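Local coordinates for flavoprotein (Thermotoga maritima, PDB 5V8S) that probably passes electrons through bound FMN to a di-iron centre in an oxidoreductase reaction, at residues V29-D35 and L187-L191; F154-M158 and K227-L231; Y330-I334 and W363-R369; V357-H361 and I382-I388. The protein carries 1 engineered substitution. One frame throughout, in Å; residues are numbered along the deposited sequence. Where two conformers were deposited one is given.

Overall arrangement
The four contacts fall into two distant groups. Interactions 1 and 2 lie in the metallo-beta-lactamase-like part, their centres about 26 Å apart, and involve different sheets: interaction 1 ties a loop to the seven-stranded one, interaction 2 packs the end of a helix on the five-stranded one. Interactions 3 and 4 belong to the flavodoxin-like part, with centres about 14 Å apart, and touch through Y330 and V360. Interaction 1 is buried and centres on an arginine; interaction 2, partly buried, mixes aliphatic packing with one lysine. Interaction 4 joins neighbouring parallel strands through backbone bonds, whereas interaction 3, between the loops beyond strands 322-327 and 354-360, is a surface contact reached by the second subunit.

Interaction 1: residues V29-D35 and L187-L191; sequences VLRIDDD and LPEIL
Strand residues R31 and D33 face the irregular loop 187-191 without pairing with its backbone: the CA atoms of D33 and L187 are 6.2 Å apart and the chains diverge toward L191, which leaves the joining to side chains. R31 does most of it. With CG anti to the backbone N (chi1 167°) and the chain extended to NE, its guanidinium is carried across to the loop and meets two carbonyls at its edge. NH2 donates to P188 O at 2.8 Å, in the carbonyl plane and on a lone pair. NH1 reaches I190 O at 3.1 Å but comes from above that carbonyl plane, 45° out of it, and a water links the same NH1 to L191 O. R31 also grips the carboxylate of D33, two residues along the strand and so on the same face, side-on through NE and NH2: NE points to the syn lone pair of OD1 at 2.7 Å, and NH2 to OD2 at 3.1 Å. W17 of strand 16-22 adds a cation-pi contact to R31 and an indole N-H to D33 OD2. Leucines suit the flanks, being apolar and branched at the end. L187 CD2 lies against D33 CB at 3.7 Å, and the two methyls of L191 divide between R31 CD and V29, with CD1 4.0 Å from V29 CG1. The contact thus fastens the loop after strand 175-179 to the seven-stranded sheet of the metallo-beta-lactamase-like fold. Because all three nitrogens of R31 are engaged, its rotation is fixed, and the adjoining carboxylate probably pays much of the cost of burying the charge.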
loop_
_atom_site.group_PDB
_atom_site.type_symbol
_atom_site.label_atom_id
_atom_site.label_comp_id
_atom_site.label_asym_id
_atom_site.label_seq_id
_atom_site.Cartn_x
_atom_site.Cartn_y
_atom_site.Cartn_z
ATOM N N VAL A 29 -18.468 31.724 8.426
ATOM C CA VAL A 29 -17.950 30.399 8.092
ATOM C C VAL A 29 -18.819 29.354 8.767
ATOM O O VAL A 29 -19.261 29.530 9.913
ATOM C CB VAL A 29 -16.465 30.218 8.486
ATOM C CG1 VAL A 29 -16.282 30.380 9.999
ATOM C CG2 VAL A 29 -15.920 28.872 7.984
ATOM N N LEU A 30 -19.049 28.258 8.049
ATOM C CA LEU A 30 -19.647 27.036 8.578
ATOM C C LEU A 30 -18.605 25.948 8.365
ATOM O O LEU A 30 -18.363 25.537 7.224
ATOM C CB LEU A 30 -20.925 26.685 7.821
ATOM C CG LEU A 30 -22.042 27.717 7.958
ATOM C CD1 LEU A 30 -22.942 27.658 6.769
ATOM C CD2 LEU A 30 -22.833 27.467 9.218
ATOM N N ARG A 31 -17.985 25.493 9.452
ATOM C CA ARG A 31 -16.874 24.548 9.388
ATOM C C ARG A 31 -17.243 23.301 10.178
ATOM O O ARG A 31 -17.681 23.400 11.331
ATOM C CB ARG A 31 -15.586 25.173 9.968
ATOM C CG ARG A 31 -14.458 24.178 10.247
ATOM C CD ARG A 31 -13.163 24.833 10.716
ATOM N NE ARG A 31 -12.426 23.912 11.583
ATOM C CZ ARG A 31 -11.339 24.235 12.275
ATOM N NH1 ARG A 31 -10.815 25.450 12.170
ATOM N NH2 ARG A 31 -10.774 23.341 13.081
ATOM N N ILE A 32 -17.074 22.135 9.561
ATOM C CA ILE A 32 -17.228 20.865 10.266
ATOM C C ILE A 32 -15.878 20.154 10.294
ATOM O O ILE A 32 -15.139 20.159 9.302
ATOM C CB ILE A 32 -18.355 19.991 9.679
ATOM C CG1 ILE A 32 -18.616 18.806 10.606
ATOM C CG2 ILE A 32 -18.037 19.532 8.256
ATOM C CD1 ILE A 32 -19.867 18.029 10.286
ATOM N N ASP A 33 -15.531 19.615 11.450
ATOM C CA ASP A 33 -14.249 18.940 11.663
ATOM C C ASP A 33 -14.459 17.433 11.500
ATOM O O ASP A 33 -15.036 16.784 12.378
ATOM C CB ASP A 33 -13.704 19.305 13.043
ATOM C CG ASP A 33 -13.211 20.734 13.108
ATOM O OD1 ASP A 33 -13.267 21.409 12.067
ATOM O OD2 ASP A 33 -12.761 21.171 14.184
ATOM N N ASP A 34 -13.976 16.878 10.384
ATOM C CA ASP A 34 -14.191 15.460 10.071
ATOM C C ASP A 34 -13.131 14.647 10.803
ATOM O O ASP A 34 -11.999 14.502 10.333
ATOM C CB ASP A 34 -14.138 15.221 8.564
ATOM C CG ASP A 34 -14.596 13.832 8.179
ATOM O OD1 ASP A 34 -14.795 13.017 9.096
ATOM O OD2 ASP A 34 -14.746 13.567 6.976
ATOM N N ASP A 35 -13.508 14.108 11.954
ATOM C CA ASP A 35 -12.651 13.192 12.695
ATOM C C ASP A 35 -13.022 11.731 12.464
ATOM O O ASP A 35 -12.516 10.855 13.176
ATOM C CB ASP A 35 -12.636 13.524 14.191
ATOM C CG ASP A 35 -13.999 13.427 14.833
ATOM O OD1 ASP A 35 -14.998 13.230 14.123
ATOM O OD2 ASP A 35 -14.067 13.554 16.073
ATOM N N LEU A 187 -7.145 19.545 12.180
ATOM C CA LEU A 187 -8.290 20.219 12.774
ATOM C C LEU A 187 -7.813 21.186 13.845
ATOM O O LEU A 187 -7.898 20.876 15.041
ATOM C CB LEU A 187 -9.221 19.179 13.387
ATOM C CG LEU A 187 -9.712 18.110 12.410
ATOM C CD1 LEU A 187 -10.486 17.022 13.163
ATOM C CD2 LEU A 187 -10.539 18.743 11.290
ATOM N N PRO A 188 -7.319 22.364 13.463
ATOM C CA PRO A 188 -6.707 23.257 14.443
ATOM C C PRO A 188 -7.730 23.768 15.439
ATOM O O PRO A 188 -8.928 23.871 15.162
ATOM C CB PRO A 188 -6.147 24.399 13.585
ATOM C CG PRO A 188 -6.177 23.908 12.187
ATOM C CD PRO A 188 -7.284 22.937 12.109
ATOM N N GLU A 189 -7.219 24.142 16.603
ATOM C CA GLU A 189 -8.041 24.531 17.734
ATOM C C GLU A 189 -8.604 25.945 17.609
ATOM O O GLU A 189 -9.199 26.437 18.571
ATOM C CB GLU A 189 -7.215 24.417 19.025
ATOM C CG GLU A 189 -6.153 23.296 19.019
ATOM C CD GLU A 189 -5.625 22.969 20.421
ATOM O OE1 GLU A 189 -4.395 22.779 20.576
ATOM O OE2 GLU A 189 -6.440 22.907 21.370
ATOM N N ILE A 190 -8.427 26.610 16.469
ATOM C CA ILE A 190 -8.997 27.937 16.222
ATOM C C ILE A 190 -9.318 28.033 14.734
ATOM O O ILE A 190 -8.946 27.167 13.944
ATOM C CB ILE A 190 -8.094 29.095 16.710
ATOM C CG1 ILE A 190 -6.770 29.146 15.959
ATOM C CG2 ILE A 190 -7.850 28.991 18.226
ATOM C CD1 ILE A 190 -6.006 30.469 16.266
ATOM N N LEU A 191 -10.041 29.090 14.350
ATOM C CA LEU A 191 -10.486 29.223 12.964
ATOM C C LEU A 191 -9.431 29.825 12.050
ATOM O O LEU A 191 -9.417 29.523 10.846
ATOM C CB LEU A 191 -11.735 30.114 12.868
ATOM C CG LEU A 191 -13.045 29.558 13.407
ATOM C CD1 LEU A 191 -14.127 30.626 13.394
ATOM C CD2 LEU A 191 -13.457 28.393 12.557
HETATM O O HOH W 1 -10.927 27.296 9.960
#

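Interaction 2: residues F154-M158 and K227-L231; sequences FKFVM and KLSSL
V157 points from strand 152-158 at the end of helix 218-228 and gives up more surface to the contact than any other residue. Its CG1 is anti to the backbone N (chi1 178°), which places that methyl between K227 and L228: it lies 4.0 Å from K227 CE and equally far from L228 CD2. The other methyl, CG2, faces L231, with CD1 of the leucine at 4.2 Å. A short beta-branched side chain suits this place, since it offers one methyl to each part of the turning chain. The layering is that of the alpha-beta/beta-alpha sandwich of metallo-beta-lactamases. F154 and F156 on the other face of the strand meet I94 of the second sheet, while V157 and K155 look outward to the helix layer. K227 runs alongside V157 in the opposite direction, its methylenes on the valine and its extended chain bringing NZ to M158 O at 2.7 Å. The ammonium is tilted 21° from that carbonyl plane. D143 makes a salt bridge with NZ through OD2 and accepts a bond from the M158 N-H through OD1, tying the same two residues a second time. L231 is brought back toward the strand by a type I turn, closed by L231 N donating to L228 O at 3.0 Å. Its CD2 rests 4.3 Å from K155 CD, beside the aliphatic part of a lysine whose NZ goes to E146 and G144.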
loop_
_atom_site.group_PDB
_atom_site.type_symbol
_atom_site.label_atom_id
_atom_site.label_comp_id
_atom_site.label_asym_id
_atom_site.label_seq_id
_atom_site.Cartn_x
_atom_site.Cartn_y
_atom_site.Cartn_z
ATOM N N PHE A 154 -18.513 40.481 -7.473
ATOM C CA PHE A 154 -17.859 39.180 -7.347
ATOM C C PHE A 154 -17.080 38.905 -8.627
ATOM O O PHE A 154 -17.640 38.989 -9.716
ATOM C CB PHE A 154 -18.913 38.086 -7.186
ATOM C CG PHE A 154 -19.550 38.030 -5.817
ATOM C CD1 PHE A 154 -20.485 38.967 -5.429
ATOM C CD2 PHE A 154 -19.207 37.023 -4.913
ATOM C CE1 PHE A 154 -21.075 38.917 -4.182
ATOM C CE2 PHE A 154 -19.800 36.961 -3.670
ATOM C CZ PHE A 154 -20.739 37.924 -3.302
ATOM N N LYS A 155 -15.799 38.584 -8.506
ATOM C CA LYS A 155 -14.949 38.340 -9.660
ATOM C C LYS A 155 -14.510 36.883 -9.635
ATOM O O LYS A 155 -14.048 36.392 -8.606
ATOM C CB LYS A 155 -13.724 39.252 -9.619
ATOM C CG LYS A 155 -12.810 39.118 -10.825
ATOM C CD LYS A 155 -11.677 40.135 -10.786
ATOM C CE LYS A 155 -10.960 40.204 -12.123
ATOM N NZ LYS A 155 -11.888 40.630 -13.235
ATOM N N PHE A 156 -14.674 36.190 -10.758
ATOM C CA PHE A 156 -14.378 34.768 -10.845
ATOM C C PHE A 156 -13.113 34.563 -11.663
ATOM O O PHE A 156 -13.007 35.049 -12.794
ATOM C CB PHE A 156 -15.572 34.012 -11.429
ATOM C CG PHE A 156 -16.806 34.198 -10.615
ATOM C CD1 PHE A 156 -17.014 33.449 -9.484
ATOM C CD2 PHE A 156 -17.701 35.213 -10.917
ATOM C CE1 PHE A 156 -18.119 33.651 -8.689
ATOM C CE2 PHE A 156 -18.808 35.414 -10.134
ATOM C CZ PHE A 156 -19.016 34.634 -9.006
ATOM N N VAL A 157 -12.162 33.839 -11.089
ATOM C CA VAL A 157 -10.872 33.610 -11.713
ATOM C C VAL A 157 -10.696 32.104 -11.862
ATOM O O VAL A 157 -10.654 31.375 -10.862
ATOM C CB VAL A 157 -9.743 34.207 -10.865
ATOM C CG1 VAL A 157 -8.402 33.912 -11.499
ATOM C CG2 VAL A 157 -9.965 35.720 -10.657
ATOM N N MET A 158 -10.575 31.641 -13.100
ATOM C CA MET A 158 -10.360 30.215 -13.328
ATOM C C MET A 158 -8.940 29.841 -12.920
ATOM O O MET A 158 -7.976 30.519 -13.288
ATOM C CB MET A 158 -10.579 29.869 -14.801
ATOM C CG MET A 158 -11.959 30.212 -15.352
ATOM S SD MET A 158 -13.355 29.569 -14.416
ATOM C CE MET A 158 -13.990 31.069 -13.661
ATOM N N LYS A 227 -1.405 34.309 -11.608
ATOM C CA LYS A 227 -2.683 34.898 -11.977
ATOM C C LYS A 227 -3.252 35.731 -10.843
ATOM O O LYS A 227 -3.762 36.834 -11.067
ATOM C CB LYS A 227 -3.647 33.768 -12.309
ATOM C CG LYS A 227 -4.583 34.065 -13.416
ATOM C CD LYS A 227 -5.281 32.812 -13.862
ATOM C CE LYS A 227 -6.340 33.170 -14.858
ATOM N NZ LYS A 227 -7.001 31.976 -15.375
ATOM N N LEU A 228 -3.190 35.222 -9.622
ATOM C CA LEU A 228 -3.756 35.923 -8.484
ATOM C C LEU A 228 -2.886 37.084 -8.022
ATOM O O LEU A 228 -3.371 37.940 -7.271
ATOM C CB LEU A 228 -4.006 34.929 -7.342
ATOM C CG LEU A 228 -5.029 33.825 -7.669
ATOM C CD1 LEU A 228 -5.188 32.870 -6.507
ATOM C CD2 LEU A 228 -6.377 34.420 -8.030
ATOM N N SER A 229 -1.636 37.163 -8.487
ATOM C CA SER A 229 -0.719 38.180 -7.984
ATOM C C SER A 229 -1.113 39.583 -8.421
ATOM O O SER A 229 -0.609 40.552 -7.850
ATOM C CB SER A 229 0.709 37.884 -8.445
ATOM O OG SER A 229 0.865 38.161 -9.823
ATOM N N SER A 230 -1.978 39.718 -9.424
ATOM C CA SER A 230 -2.463 41.030 -9.837
ATOM C C SER A 230 -3.652 41.508 -9.016
ATOM O O SER A 230 -4.164 42.605 -9.274
ATOM C CB SER A 230 -2.863 41.001 -11.310
ATOM O OG SER A 230 -4.118 40.365 -11.472
ATOM N N LEU A 231 -4.097 40.729 -8.039
ATOM C CA LEU A 231 -5.213 41.085 -7.186
ATOM C C LEU A 231 -4.678 41.403 -5.802
ATOM O O LEU A 231 -3.760 40.736 -5.317
ATOM C CB LEU A 231 -6.197 39.918 -7.074
ATOM C CG LEU A 231 -6.942 39.544 -8.357
ATOM C CD1 LEU A 231 -7.683 38.231 -8.150
ATOM C CD2 LEU A 231 -7.907 40.651 -8.786
#

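Interaction 3: residues Y330-I334 and W363-R369; sequences YEAEI and WAPSAER
The indole of W363 lies with one face over the backbone of Y330 and E331: Y330 O sits 3.5 Å above the ring plane, over its centre, and E331 CA makes a CH-pi contact 4.0 Å from the centroid of the five-membered ring. CG is between the backbone N and the carbonyl carbon (chi1 56°), which folds the ring back over the very carbonyl that W363 N binds, at 2.8 Å from Y330 O. The benzene end, at CH2, packs 3.8 Å from Y330 CB. NE1 of the indole is buried here without a partner. Small A364 lets the chains come close, its CA 3.6 Å from E331 O. Further on, E368 stretches out so that OE1 takes the N-H of E333 at 2.9 Å, and a water bridges the same oxygen to the N-H of I334. The E333 and E368 carboxylates stand almost perpendicular, their OE2 and OE1 5.5 Å apart. W164 and F124 of the second subunit meet W363 edge-to-face. Two such aromatic-bearing loops, beyond the C-terminal ends of neighbouring parallel strands, are consistent with the flavin site of flavodoxins, which in flavo-di-iron dimers faces the other subunit's metal centre.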
loop_
_atom_site.group_PDB
_atom_site.type_symbol
_atom_site.label_atom_id
_atom_site.label_comp_id
_atom_site.label_asym_id
_atom_site.label_seq_id
_atom_site.Cartn_x
_atom_site.Cartn_y
_atom_site.Cartn_z
ATOM N N TYR A 330 16.580 -9.276 -4.727
ATOM C CA TYR A 330 16.562 -10.737 -4.646
ATOM C C TYR A 330 15.861 -11.315 -5.878
ATOM O O TYR A 330 16.414 -11.241 -6.980
ATOM C CB TYR A 330 15.962 -11.202 -3.304
ATOM C CG TYR A 330 16.658 -10.550 -2.107
ATOM C CD1 TYR A 330 17.878 -11.027 -1.651
ATOM C CD2 TYR A 330 16.104 -9.440 -1.457
ATOM C CE1 TYR A 330 18.526 -10.439 -0.580
ATOM C CE2 TYR A 330 16.759 -8.830 -0.375
ATOM C CZ TYR A 330 17.961 -9.345 0.059
ATOM O OH TYR A 330 18.623 -8.752 1.124
ATOM N N GLU A 331 14.645 -11.861 -5.719
ATOM C CA GLU A 331 13.920 -12.460 -6.839
ATOM C C GLU A 331 13.359 -11.435 -7.830
ATOM O O GLU A 331 13.155 -11.776 -9.003
ATOM C CB GLU A 331 12.781 -13.348 -6.307
ATOM C CG GLU A 331 11.589 -12.596 -5.674
ATOM C CD GLU A 331 11.887 -12.131 -4.239
ATOM O OE1 GLU A 331 13.047 -12.312 -3.783
ATOM O OE2 GLU A 331 10.960 -11.609 -3.559
ATOM N N ALA A 332 13.113 -10.197 -7.401
ATOM C CA ALA A 332 12.455 -9.191 -8.235
ATOM C C ALA A 332 13.218 -7.882 -8.111
ATOM O O ALA A 332 13.969 -7.686 -7.159
ATOM C CB ALA A 332 10.999 -8.964 -7.795
ATOM N N GLU A 333 13.011 -6.979 -9.074
ATOM C CA GLU A 333 13.717 -5.705 -9.045
ATOM C C GLU A 333 13.079 -4.723 -8.075
ATOM O O GLU A 333 13.795 -3.916 -7.464
ATOM C CB GLU A 333 13.763 -5.069 -10.441
ATOM C CG GLU A 333 14.775 -5.690 -11.412
ATOM C CD GLU A 333 16.227 -5.588 -10.939
ATOM O OE1 GLU A 333 16.521 -4.772 -10.032
ATOM O OE2 GLU A 333 17.075 -6.329 -11.489
ATOM N N ILE A 334 11.763 -4.742 -7.969
ATOM C CA ILE A 334 11.124 -3.819 -7.066
ATOM C C ILE A 334 9.983 -4.493 -6.349
ATOM O O ILE A 334 9.089 -5.046 -6.966
ATOM C CB ILE A 334 10.573 -2.573 -7.789
ATOM C CG1 ILE A 334 11.582 -2.016 -8.790
ATOM C CG2 ILE A 334 10.223 -1.498 -6.784
ATOM C CD1 ILE A 334 11.057 -0.815 -9.546
ATOM N N TRP A 363 18.657 -11.589 -8.672
ATOM C CA TRP A 363 18.690 -12.492 -9.812
ATOM C C TRP A 363 17.425 -12.367 -10.646
ATOM O O TRP A 363 16.949 -13.343 -11.237
ATOM C CB TRP A 363 18.909 -13.928 -9.344
ATOM C CG TRP A 363 17.902 -14.405 -8.340
ATOM C CD1 TRP A 363 16.718 -14.986 -8.602
ATOM C CD2 TRP A 363 18.013 -14.343 -6.911
ATOM N NE1 TRP A 363 16.069 -15.304 -7.429
ATOM C CE2 TRP A 363 16.845 -14.920 -6.375
ATOM C CE3 TRP A 363 18.980 -13.847 -6.037
ATOM C CZ2 TRP A 363 16.625 -15.039 -5.011
ATOM C CZ3 TRP A 363 18.755 -13.955 -4.671
ATOM C CH2 TRP A 363 17.592 -14.550 -4.173
ATOM N N ALA A 364 16.872 -11.167 -10.698
ATOM C CA ALA A 364 15.651 -10.944 -11.442
ATOM C C ALA A 364 15.912 -11.095 -12.941
ATOM O O ALA A 364 17.004 -10.776 -13.422
ATOM C CB ALA A 364 15.131 -9.538 -11.162
ATOM N N PRO A 365 14.930 -11.588 -13.700
ATOM C CA PRO A 365 15.052 -11.590 -15.162
ATOM C C PRO A 365 15.413 -10.207 -15.688
ATOM O O PRO A 365 14.937 -9.184 -15.187
ATOM C CB PRO A 365 13.660 -12.026 -15.630
ATOM C CG PRO A 365 13.144 -12.875 -14.513
ATOM C CD PRO A 365 13.718 -12.295 -13.245
ATOM N N SER A 366 16.260 -10.185 -16.720
ATOM C CA SER A 366 16.849 -8.928 -17.173
ATOM C C SER A 366 15.801 -7.943 -17.676
ATOM O O SER A 366 16.036 -6.729 -17.651
ATOM C CB SER A 366 17.895 -9.202 -18.257
ATOM O OG SER A 366 18.968 -9.971 -17.738
ATOM N N ALA A 367 14.642 -8.431 -18.126
ATOM C CA ALA A 367 13.622 -7.566 -18.715
ATOM C C ALA A 367 12.825 -6.768 -17.684
ATOM O O ALA A 367 11.949 -5.989 -18.076
ATOM C CB ALA A 367 12.665 -8.389 -19.586
ATOM N N GLU A 368 13.098 -6.930 -16.391
ATOM C CA GLU A 368 12.379 -6.183 -15.367
ATOM C C GLU A 368 12.996 -4.799 -15.191
ATOM O O GLU A 368 14.222 -4.660 -15.115
ATOM C CB GLU A 368 12.411 -6.933 -14.035
ATOM C CG GLU A 368 11.290 -7.940 -13.858
ATOM C CD GLU A 368 11.366 -8.670 -12.530
ATOM O OE1 GLU A 368 11.849 -8.075 -11.542
ATOM O OE2 GLU A 368 10.943 -9.844 -12.478
ATOM N N ARG A 369 12.134 -3.770 -15.159
ATOM C CA ARG A 369 12.558 -2.402 -14.835
ATOM C C ARG A 369 13.200 -2.331 -13.435
ATOM O O ARG A 369 12.616 -2.775 -12.437
ATOM C CB ARG A 369 11.338 -1.463 -14.908
ATOM C CG ARG A 369 10.957 -0.889 -16.324
ATOM C CD ARG A 369 11.541 0.552 -16.562
ATOM N NE ARG A 369 10.625 1.578 -17.106
ATOM C CZ ARG A 369 9.417 1.897 -16.614
ATOM N NH1 ARG A 369 8.897 1.255 -15.572
ATOM N NH2 ARG A 369 8.701 2.861 -17.169
HETATM O O HOH W 2 10.088 -5.976 -10.352
#

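Interaction 4: residues V357-H361 and I382-I388; sequences VFGVH and ILSFTEI
V357 and F385, F358 and T386, and G359 and E387 sit opposite one another on adjacent parallel strands, 354-360 and 381-388, of a beta-alpha-beta unit that passes through helix 371-376. The second is an edge strand of the five-stranded parallel sheet of the flavodoxin-like fold, in order 2-1-3-4-5. The strand axes turn 33° against each other, and four N-H...O bonds join them, alternating in direction, among them T386 N to V357 O at 2.9 Å and G359 N to T386 O at 3.0 Å. On the face of V357, glycine gives the shape: with no side chain at G359, the F385 ring can lean across onto the neighbouring strand. F385 CG is anti to the backbone N (chi1 177°), which swings the ring to where CD1 touches V357 CG1 at 3.7 Å while CZ lies 3.7 Å from G359 O. The other face fits differently. F358 and T386 stand side by side and point the same way, ring atom CD2 3.7 Å from T386 CB. I388 sends CD1 back into the angle beside F358 CB, again at 3.7 Å, and the V360 and I388 side chains cross at about a right angle, V360 CG2 against I388 CB and CG2. Helix 278-292 covers all three, and the large apolar groups of F358 and I388 suit a buried layer. Near exposed H361, its CB approaches the E387 carboxylate, and one water accepts from H361 N while donating to E387 OE2 and, at 2.7 Å, to I388 O.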
loop_
_atom_site.group_PDB
_atom_site.type_symbol
_atom_site.label_atom_id
_atom_site.label_comp_id
_atom_site.label_asym_id
_atom_site.label_seq_id
_atom_site.Cartn_x
_atom_site.Cartn_y
_atom_site.Cartn_z
ATOM N N VAL A 357 20.937 5.895 -4.890
ATOM C CA VAL A 357 20.267 4.603 -4.858
ATOM C C VAL A 357 21.248 3.575 -4.317
ATOM O O VAL A 357 22.388 3.488 -4.790
ATOM C CB VAL A 357 19.741 4.183 -6.242
ATOM C CG1 VAL A 357 19.108 2.769 -6.166
ATOM C CG2 VAL A 357 18.746 5.201 -6.767
ATOM N N PHE A 358 20.822 2.858 -3.288
ATOM C CA PHE A 358 21.491 1.667 -2.791
ATOM C C PHE A 358 20.568 0.495 -3.088
ATOM O O PHE A 358 19.377 0.546 -2.780
ATOM C CB PHE A 358 21.714 1.756 -1.271
ATOM C CG PHE A 358 22.672 2.838 -0.833
ATOM C CD1 PHE A 358 22.281 4.160 -0.793
ATOM C CD2 PHE A 358 23.948 2.526 -0.410
ATOM C CE1 PHE A 358 23.169 5.148 -0.373
ATOM C CE2 PHE A 358 24.833 3.510 0.005
ATOM C CZ PHE A 358 24.447 4.821 0.024
ATOM N N GLY A 359 21.096 -0.562 -3.674
ATOM C CA GLY A 359 20.235 -1.672 -4.042
ATOM C C GLY A 359 20.958 -2.993 -3.978
ATOM O O GLY A 359 22.157 -3.077 -4.268
ATOM N N VAL A 360 20.213 -4.032 -3.587
ATOM C CA VAL A 360 20.735 -5.386 -3.598
ATOM C C VAL A 360 20.894 -5.855 -5.033
ATOM O O VAL A 360 20.084 -5.527 -5.911
ATOM C CB VAL A 360 19.741 -6.280 -2.844
ATOM C CG1 VAL A 360 20.100 -7.727 -3.032
ATOM C CG2 VAL A 360 19.740 -5.900 -1.362
ATOM N N HIS A 361 21.934 -6.652 -5.271
ATOM C CA HIS A 361 22.140 -7.290 -6.567
ATOM C C HIS A 361 21.411 -8.627 -6.536
ATOM O O HIS A 361 21.896 -9.603 -5.951
ATOM C CB HIS A 361 23.627 -7.485 -6.829
ATOM C CG HIS A 361 23.924 -8.117 -8.150
ATOM N ND1 HIS A 361 23.209 -7.824 -9.292
ATOM C CD2 HIS A 361 24.859 -9.027 -8.513
ATOM C CE1 HIS A 361 23.688 -8.530 -10.302
ATOM N NE2 HIS A 361 24.692 -9.265 -9.856
ATOM N N ILE A 382 19.835 10.853 -10.502
ATOM C CA ILE A 382 20.524 9.809 -9.747
ATOM C C ILE A 382 22.022 10.056 -9.847
ATOM O O ILE A 382 22.596 10.003 -10.937
ATOM C CB ILE A 382 20.169 8.409 -10.261
ATOM C CG1 ILE A 382 18.661 8.165 -10.156
ATOM C CG2 ILE A 382 20.954 7.367 -9.456
ATOM C CD1 ILE A 382 18.208 6.905 -10.866
ATOM N N LEU A 383 22.661 10.308 -8.705
ATOM C CA LEU A 383 24.091 10.598 -8.720
ATOM C C LEU A 383 24.928 9.336 -8.828
ATOM O O LEU A 383 25.970 9.339 -9.489
ATOM C CB LEU A 383 24.503 11.346 -7.458
ATOM C CG LEU A 383 23.767 12.647 -7.200
ATOM C CD1 LEU A 383 24.389 13.325 -5.980
ATOM C CD2 LEU A 383 23.861 13.547 -8.415
ATOM N N SER A 384 24.502 8.266 -8.171
ATOM C CA SER A 384 25.229 7.010 -8.233
ATOM C C SER A 384 24.323 5.894 -7.757
ATOM O O SER A 384 23.303 6.123 -7.098
ATOM C CB SER A 384 26.499 7.020 -7.372
ATOM O OG SER A 384 26.173 7.067 -5.995
ATOM N N PHE A 385 24.764 4.676 -8.071
ATOM C CA PHE A 385 24.190 3.435 -7.573
ATOM C C PHE A 385 25.255 2.705 -6.763
ATOM O O PHE A 385 26.407 2.579 -7.207
ATOM C CB PHE A 385 23.738 2.546 -8.730
ATOM C CG PHE A 385 23.215 1.220 -8.284
ATOM C CD1 PHE A 385 21.885 1.071 -7.939
ATOM C CD2 PHE A 385 24.059 0.126 -8.180
ATOM C CE1 PHE A 385 21.400 -0.156 -7.513
ATOM C CE2 PHE A 385 23.584 -1.095 -7.757
ATOM C CZ PHE A 385 22.252 -1.237 -7.420
ATOM N N THR A 386 24.875 2.239 -5.577
ATOM C CA THR A 386 25.766 1.491 -4.693
ATOM C C THR A 386 25.129 0.153 -4.360
ATOM O O THR A 386 23.975 0.092 -3.935
ATOM C CB THR A 386 26.041 2.270 -3.397
ATOM O OG1 THR A 386 26.616 3.545 -3.709
ATOM C CG2 THR A 386 26.991 1.516 -2.490
ATOM N N GLU A 387 25.902 -0.909 -4.514
ATOM C CA GLU A 387 25.394 -2.243 -4.271
ATOM C C GLU A 387 25.294 -2.507 -2.773
ATOM O O GLU A 387 26.233 -2.224 -2.016
ATOM C CB GLU A 387 26.330 -3.277 -4.899
ATOM C CG GLU A 387 25.754 -4.674 -4.805
ATOM C CD GLU A 387 26.652 -5.759 -5.380
ATOM O OE1 GLU A 387 27.721 -5.436 -5.939
ATOM O OE2 GLU A 387 26.279 -6.949 -5.255
ATOM N N ILE A 388 24.159 -3.062 -2.353
ATOM C CA ILE A 388 23.977 -3.534 -0.987
ATOM C C ILE A 388 24.416 -4.988 -0.966
ATOM O O ILE A 388 23.785 -5.841 -1.589
ATOM C CB ILE A 388 22.524 -3.376 -0.518
ATOM C CG1 ILE A 388 22.135 -1.892 -0.461
ATOM C CG2 ILE A 388 22.327 -4.075 0.843
ATOM C CD1 ILE A 388 20.683 -1.654 -0.104
HETATM O O HOH W 3 24.638 5.357 -4.206
HETATM O O HOH W 4 24.063 -7.504 -3.651
#